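Local coordinates for protein aminotransferase class I and II (PDB 4EMY) that probably works as a homodimeric, pyridoxal-phosphate-dependent transaminase of the aminotransferase class I family, moving amino groups between substrates, at residues A[37-42]-A[377-382]; A[344-349]-A[402-407]. All blocks are in the same frame, centred on the assembly; numbering follows the deposited sequence.

Contact 1 (A[37-42]-A[377-382]); sequences EAVINA and NIFTIP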
loop_
_atom_site.group_PDB
_atom_site.type_symbol
_atom_site.label_atom_id
_atom_site.label_comp_id
_atom_site.label_asym_id
_atom_site.label_seq_id
_atom_site.Cartn_x
_atom_site.Cartn_y
_atom_site.Cartn_z
ATOM N N GLU A 37 7.778 25.124 25.183
ATOM C CA GLU A 37 7.506 24.863 26.607
ATOM C C GLU A 37 6.132 25.328 27.054
ATOM O O GLU A 37 5.522 24.715 27.932
ATOM C CB GLU A 37 8.589 25.434 27.534
ATOM C CG GLU A 37 9.375 26.611 26.979
ATOM C CD GLU A 37 10.426 26.183 25.965
ATOM O OE1 GLU A 37 10.963 25.061 26.115
ATOM O OE2 GLU A 37 10.710 26.958 25.018
ATOM N N ALA A 38 5.642 26.398 26.441
ATOM C CA ALA A 38 4.320 26.916 26.755
ATOM C C ALA A 38 3.192 25.943 26.380
ATOM O O ALA A 38 2.088 26.031 26.914
ATOM C CB ALA A 38 4.120 28.261 26.075
ATOM N N VAL A 39 3.484 25.009 25.480
ATOM C CA VAL A 39 2.458 24.139 24.901
ATOM C C VAL A 39 2.612 22.677 25.332
ATOM O O VAL A 39 3.729 22.190 25.512
ATOM C CB VAL A 39 2.469 24.212 23.358
ATOM C CG1 VAL A 39 1.173 23.659 22.782
ATOM C CG2 VAL A 39 2.694 25.644 22.882
ATOM N N ILE A 40 1.485 21.990 25.502
ATOM C CA ILE A 40 1.482 20.560 25.793
ATOM C C ILE A 40 0.787 19.810 24.646
ATOM O O ILE A 40 -0.441 19.666 24.625
ATOM C CB ILE A 40 0.844 20.261 27.173
ATOM C CG1 ILE A 40 1.692 20.885 28.287
ATOM C CG2 ILE A 40 0.704 18.759 27.401
ATOM C CD1 ILE A 40 1.016 20.942 29.640
ATOM N N ASN A 41 1.590 19.348 23.688
ATOM C CA ASN A 41 1.089 18.687 22.484
ATOM C C ASN A 41 0.898 17.182 22.681
ATOM O O ASN A 41 1.819 16.392 22.448
ATOM C CB ASN A 41 2.035 18.962 21.310
ATOM C CG ASN A 41 1.495 18.470 19.974
ATOM O OD1 ASN A 41 0.363 17.986 19.859
ATOM N ND2 ASN A 41 2.320 18.604 18.944
ATOM N N ALA A 42 -0.306 16.798 23.097
ATOM C CA ALA A 42 -0.603 15.417 23.445
ATOM C C ALA A 42 -1.665 14.825 22.515
ATOM O O ALA A 42 -2.600 14.153 22.960
ATOM C CB ALA A 42 -1.052 15.347 24.893
ATOM N N ASN A 377 -3.327 26.054 25.724
ATOM C CA ASN A 377 -2.344 25.379 24.882
ATOM C C ASN A 377 -2.173 23.894 25.242
ATOM O O ASN A 377 -1.057 23.364 25.220
ATOM C CB ASN A 377 -1.000 26.119 24.926
ATOM C CG ASN A 377 -1.102 27.562 24.447
ATOM O OD1 ASN A 377 -1.745 27.852 23.436
ATOM N ND2 ASN A 377 -0.452 28.470 25.165
ATOM N N ILE A 378 -3.289 23.243 25.583
ATOM C CA ILE A 378 -3.311 21.818 25.904
ATOM C C ILE A 378 -4.189 21.073 24.899
ATOM O O ILE A 378 -5.420 21.204 24.893
ATOM C CB ILE A 378 -3.748 21.537 27.362
ATOM C CG1 ILE A 378 -2.717 22.106 28.340
ATOM C CG2 ILE A 378 -3.871 20.042 27.605
ATOM C CD1 ILE A 378 -3.181 22.167 29.779
ATOM N N PHE A 379 -3.534 20.281 24.054
ATOM C CA PHE A 379 -4.195 19.623 22.942
ATOM C C PHE A 379 -4.288 18.119 23.142
ATOM O O PHE A 379 -3.288 17.446 23.417
ATOM C CB PHE A 379 -3.482 19.965 21.636
ATOM C CG PHE A 379 -3.417 21.433 21.369
ATOM C CD1 PHE A 379 -2.322 22.182 21.784
ATOM C CD2 PHE A 379 -4.469 22.080 20.731
ATOM C CE1 PHE A 379 -2.271 23.545 21.553
ATOM C CE2 PHE A 379 -4.425 23.445 20.498
ATOM C CZ PHE A 379 -3.323 24.177 20.907
ATOM N N THR A 380 -5.512 17.613 23.020
ATOM C CA THR A 380 -5.797 16.192 23.143
ATOM C C THR A 380 -6.918 15.861 22.171
ATOM O O THR A 380 -7.504 16.767 21.581
ATOM C CB THR A 380 -6.243 15.841 24.571
ATOM O OG1 THR A 380 -7.233 16.784 24.993
ATOM C CG2 THR A 380 -5.069 15.882 25.541
ATOM N N ILE A 381 -7.217 14.574 22.001
ATOM C CA ILE A 381 -8.263 14.148 21.066
ATOM C C ILE A 381 -9.550 13.753 21.798
ATOM O O ILE A 381 -9.544 12.817 22.602
ATOM C CB ILE A 381 -7.792 12.993 20.145
ATOM C CG1 ILE A 381 -6.438 13.311 19.485
ATOM C CG2 ILE A 381 -8.853 12.665 19.102
ATOM C CD1 ILE A 381 -6.388 14.573 18.646
ATOM N N PRO A 382 -10.652 14.476 21.525
ATOM C CA PRO A 382 -11.956 14.195 22.118
ATOM C C PRO A 382 -12.740 13.125 21.375
ATOM O O PRO A 382 -12.595 12.978 20.159
ATOM C CB PRO A 382 -12.686 15.525 21.968
ATOM C CG PRO A 382 -12.121 16.109 20.721
ATOM C CD PRO A 382 -10.673 15.711 20.718
#

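Contact 2 (A[344-349]-A[402-407]); sequences KENKLT and LVQRLA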
loop_
_atom_site.group_PDB
_atom_site.type_symbol
_atom_site.label_atom_id
_atom_site.label_comp_id
_atom_site.label_asym_id
_atom_site.label_seq_id
_atom_site.Cartn_x
_atom_site.Cartn_y
_atom_site.Cartn_z
ATOM N N LYS A 344 -4.007 9.839 40.208
ATOM C CA LYS A 344 -4.438 9.391 41.520
ATOM C C LYS A 344 -4.556 10.586 42.468
ATOM O O LYS A 344 -5.612 10.824 43.062
ATOM C CB LYS A 344 -3.446 8.360 42.063
ATOM C CG LYS A 344 -3.890 7.650 43.330
ATOM C CD LYS A 344 -2.784 6.765 43.882
ATOM C CE LYS A 344 -2.952 6.549 45.378
ATOM N NZ LYS A 344 -4.238 5.881 45.718
ATOM N N GLU A 345 -3.470 11.348 42.564
ATOM C CA GLU A 345 -3.341 12.446 43.511
ATOM C C GLU A 345 -4.216 13.652 43.156
ATOM O O GLU A 345 -4.539 14.466 44.018
ATOM C CB GLU A 345 -1.870 12.840 43.597
ATOM C CG GLU A 345 -1.544 14.061 44.437
ATOM C CD GLU A 345 -0.368 14.829 43.864
ATOM O OE1 GLU A 345 0.264 14.314 42.907
ATOM O OE2 GLU A 345 -0.079 15.945 44.358
ATOM N N ASN A 346 -4.597 13.767 41.890
ATOM C CA ASN A 346 -5.519 14.818 41.465
ATOM C C ASN A 346 -6.965 14.312 41.362
ATOM O O ASN A 346 -7.860 15.033 40.909
ATOM C CB ASN A 346 -5.043 15.448 40.152
ATOM C CG ASN A 346 -3.779 16.276 40.326
ATOM O OD1 ASN A 346 -3.758 17.231 41.100
ATOM N ND2 ASN A 346 -2.723 15.921 39.602
ATOM N N LYS A 347 -7.168 13.068 41.805
ATOM C CA LYS A 347 -8.476 12.389 41.812
ATOM C C LYS A 347 -9.130 12.335 40.427
ATOM O O LYS A 347 -10.276 12.758 40.249
ATOM C CB LYS A 347 -9.429 13.021 42.838
ATOM C CG LYS A 347 -8.886 13.092 44.256
ATOM C CD LYS A 347 -9.849 13.840 45.164
ATOM C CE LYS A 347 -9.339 13.881 46.592
ATOM N NZ LYS A 347 -9.016 12.514 47.086
ATOM N N LEU A 348 -8.384 11.809 39.457
ATOM C CA LEU A 348 -8.830 11.725 38.068
ATOM C C LEU A 348 -9.026 10.274 37.651
ATOM O O LEU A 348 -8.065 9.507 37.578
ATOM C CB LEU A 348 -7.812 12.411 37.149
ATOM C CG LEU A 348 -8.112 12.581 35.656
ATOM C CD1 LEU A 348 -9.418 13.332 35.421
ATOM C CD2 LEU A 348 -6.948 13.288 34.975
ATOM N N THR A 349 -10.279 9.909 37.393
ATOM C CA THR A 349 -10.631 8.559 36.954
ATOM C C THR A 349 -10.130 8.334 35.535
ATOM O O THR A 349 -10.439 9.105 34.619
ATOM C CB THR A 349 -12.151 8.307 37.044
ATOM O OG1 THR A 349 -12.553 8.346 38.416
ATOM C CG2 THR A 349 -12.520 6.950 36.470
ATOM N N LEU A 402 -0.225 18.774 32.931
ATOM C CA LEU A 402 -1.207 18.191 32.020
ATOM C C LEU A 402 -2.299 17.433 32.767
ATOM O O LEU A 402 -3.462 17.467 32.364
ATOM C CB LEU A 402 -0.524 17.272 30.993
ATOM C CG LEU A 402 -1.309 16.230 30.174
ATOM C CD1 LEU A 402 -2.386 16.831 29.281
ATOM C CD2 LEU A 402 -0.345 15.414 29.332
ATOM N N VAL A 403 -1.927 16.758 33.850
ATOM C CA VAL A 403 -2.897 15.987 34.619
ATOM C C VAL A 403 -3.731 16.889 35.531
ATOM O O VAL A 403 -4.957 16.770 35.571
ATOM C CB VAL A 403 -2.231 14.851 35.419
ATOM C CG1 VAL A 403 -3.245 14.175 36.331
ATOM C CG2 VAL A 403 -1.611 13.829 34.474
ATOM N N GLN A 404 -3.062 17.786 36.255
ATOM C CA GLN A 404 -3.747 18.752 37.114
ATOM C C GLN A 404 -4.820 19.488 36.308
ATOM O O GLN A 404 -6.004 19.425 36.635
ATOM C CB GLN A 404 -2.751 19.737 37.738
ATOM C CG GLN A 404 -1.757 19.117 38.720
ATOM C CD GLN A 404 -0.523 19.990 38.973
ATOM O OE1 GLN A 404 -0.227 20.926 38.216
ATOM N NE2 GLN A 404 0.210 19.677 40.043
ATOM N N ARG A 405 -4.399 20.139 35.226
ATOM C CA ARG A 405 -5.304 20.900 34.361
ATOM C C ARG A 405 -6.363 20.031 33.682
ATOM O O ARG A 405 -7.460 20.503 33.377
ATOM C CB ARG A 405 -4.513 21.685 33.311
ATOM C CG ARG A 405 -3.613 22.776 33.874
ATOM C CD ARG A 405 -4.371 24.076 34.083
ATOM N NE ARG A 405 -5.090 24.106 35.351
ATOM C CZ ARG A 405 -6.227 24.765 35.556
ATOM N NH1 ARG A 405 -6.805 24.731 36.752
ATOM N NH2 ARG A 405 -6.796 25.444 34.567
ATOM N N LEU A 406 -6.026 18.766 33.450
ATOM C CA LEU A 406 -6.977 17.794 32.919
ATOM C C LEU A 406 -8.037 17.487 33.964
ATOM O O LEU A 406 -9.227 17.449 33.653
ATOM C CB LEU A 406 -6.256 16.506 32.519
ATOM C CG LEU A 406 -6.684 15.752 31.262
ATOM C CD1 LEU A 406 -6.724 16.658 30.046
ATOM C CD2 LEU A 406 -5.711 14.618 31.017
ATOM N N ALA A 407 -7.592 17.292 35.205
ATOM C CA ALA A 407 -8.486 16.952 36.312
ATOM C C ALA A 407 -9.472 18.074 36.598
ATOM O O ALA A 407 -10.669 17.827 36.766
ATOM C CB ALA A 407 -7.688 16.614 37.564
#

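Contact 1 (A[37-42]-A[377-382])
I40 and N377 meet where a helix has just ended: the first acceptor of this tiny parallel ladder, N377 O, belongs to the positive-phi C-prime residue of the Schellman motif that closes helix 366-375. I40 N donates to N377 O at 2.9 Å in an almost linear bond (N-H...O 178°). F379 N then returns a bond to I40 O at 3.2 Å, and A42 N reaches F379 O at 3.1 Å in a bond bent at the hydrogen (N-H...O 136°), so the ladder is less regular at this end.

On one face I40 and I378 lie side by side and point the same way, their similar torsions bringing I40 CD1 to 4.1 Å from I378 CG1. The other face carries N41 and F379. Here V39 CG1, anti to its backbone N (chi1 -163°), comes in the plane of the F379 ring to the edge atom CE1, 3.7 Å away. The F379 face packs on helix 19-34, the isoleucine face on helix 399-411. This two-stranded parallel pairing joins the N-terminal and C-terminal parts of the chain, which together probably make up the small domain, as in fold-type I aminotransferases.

Contact 2 (A[344-349]-A[402-407])
N346 meets V403 and Q404 just after helix 315-345 ends, the first residue there to leave helical backbone angles. Its CG stands anti to its own carbonyl carbon (chi1 -70°), and the amide beyond lies against the aliphatic part of Q404: ND2 is 3.5 Å and OD1 3.6 Å from Q404 CG. On the V403 side, ND2 also comes within 3.7 Å of CG1. The two amide planes stand 82° apart, and no hydrogen bond joins them, so the polar group of N346 meets carbon across this contact. Nearer the backbone, N346 CB sits 3.9 Å from A407 CB, with the backbone O of N346 also resting on that methyl.

K347 follows with positive phi as the C-prime residue of a Schellman motif: K347 N bonds to K344 O, and L348 N turns back to the last turn of helix 315-345. The turn brings the chain round to present L348 to the same helix as N346. CG of L348 is anti to its backbone N (chi1 -174°), and the two methyls of the fork divide the work. CD1 approaches A407 at its CA, 3.8 Å away, while CD2 lies 4.0 Å from V403 CG1 and also reaches L406 CB.

The contact thus packs the C-terminal end of helix 315-345 and its exit turn against helix 399-411. V403 extends the packing to F339 and A342 of the longer helix, K347 O accepts a hydrogen bond from N411 ND2 further along the shorter one, L348 and L406 both rest on I361 of strand 359-362, and L406 also touches V389 of strand 386-389.

In the fold
Helix 399-411 joins the two contacts, whose centres lie 15 Å apart. Contact 2 uses V403, Q404, L406 and A407 of that helix, whereas L402 and R405 turn to contact 1: I378 CD1 packs 3.8 Å from R405 CB, and I40 CG2 lies 4.0 Å from L402 CD2. The segments alternate along the sequence, and the N-terminal segment 37-42 is brought in beside C-terminal elements. In contact 1 the side chain of T380 is still about 12 Å from that of N190, which binds pyridoxal phosphate, so the ladder stands apart from the pocket itself. Contact 2 lies away from the cofactor site and is structural packing.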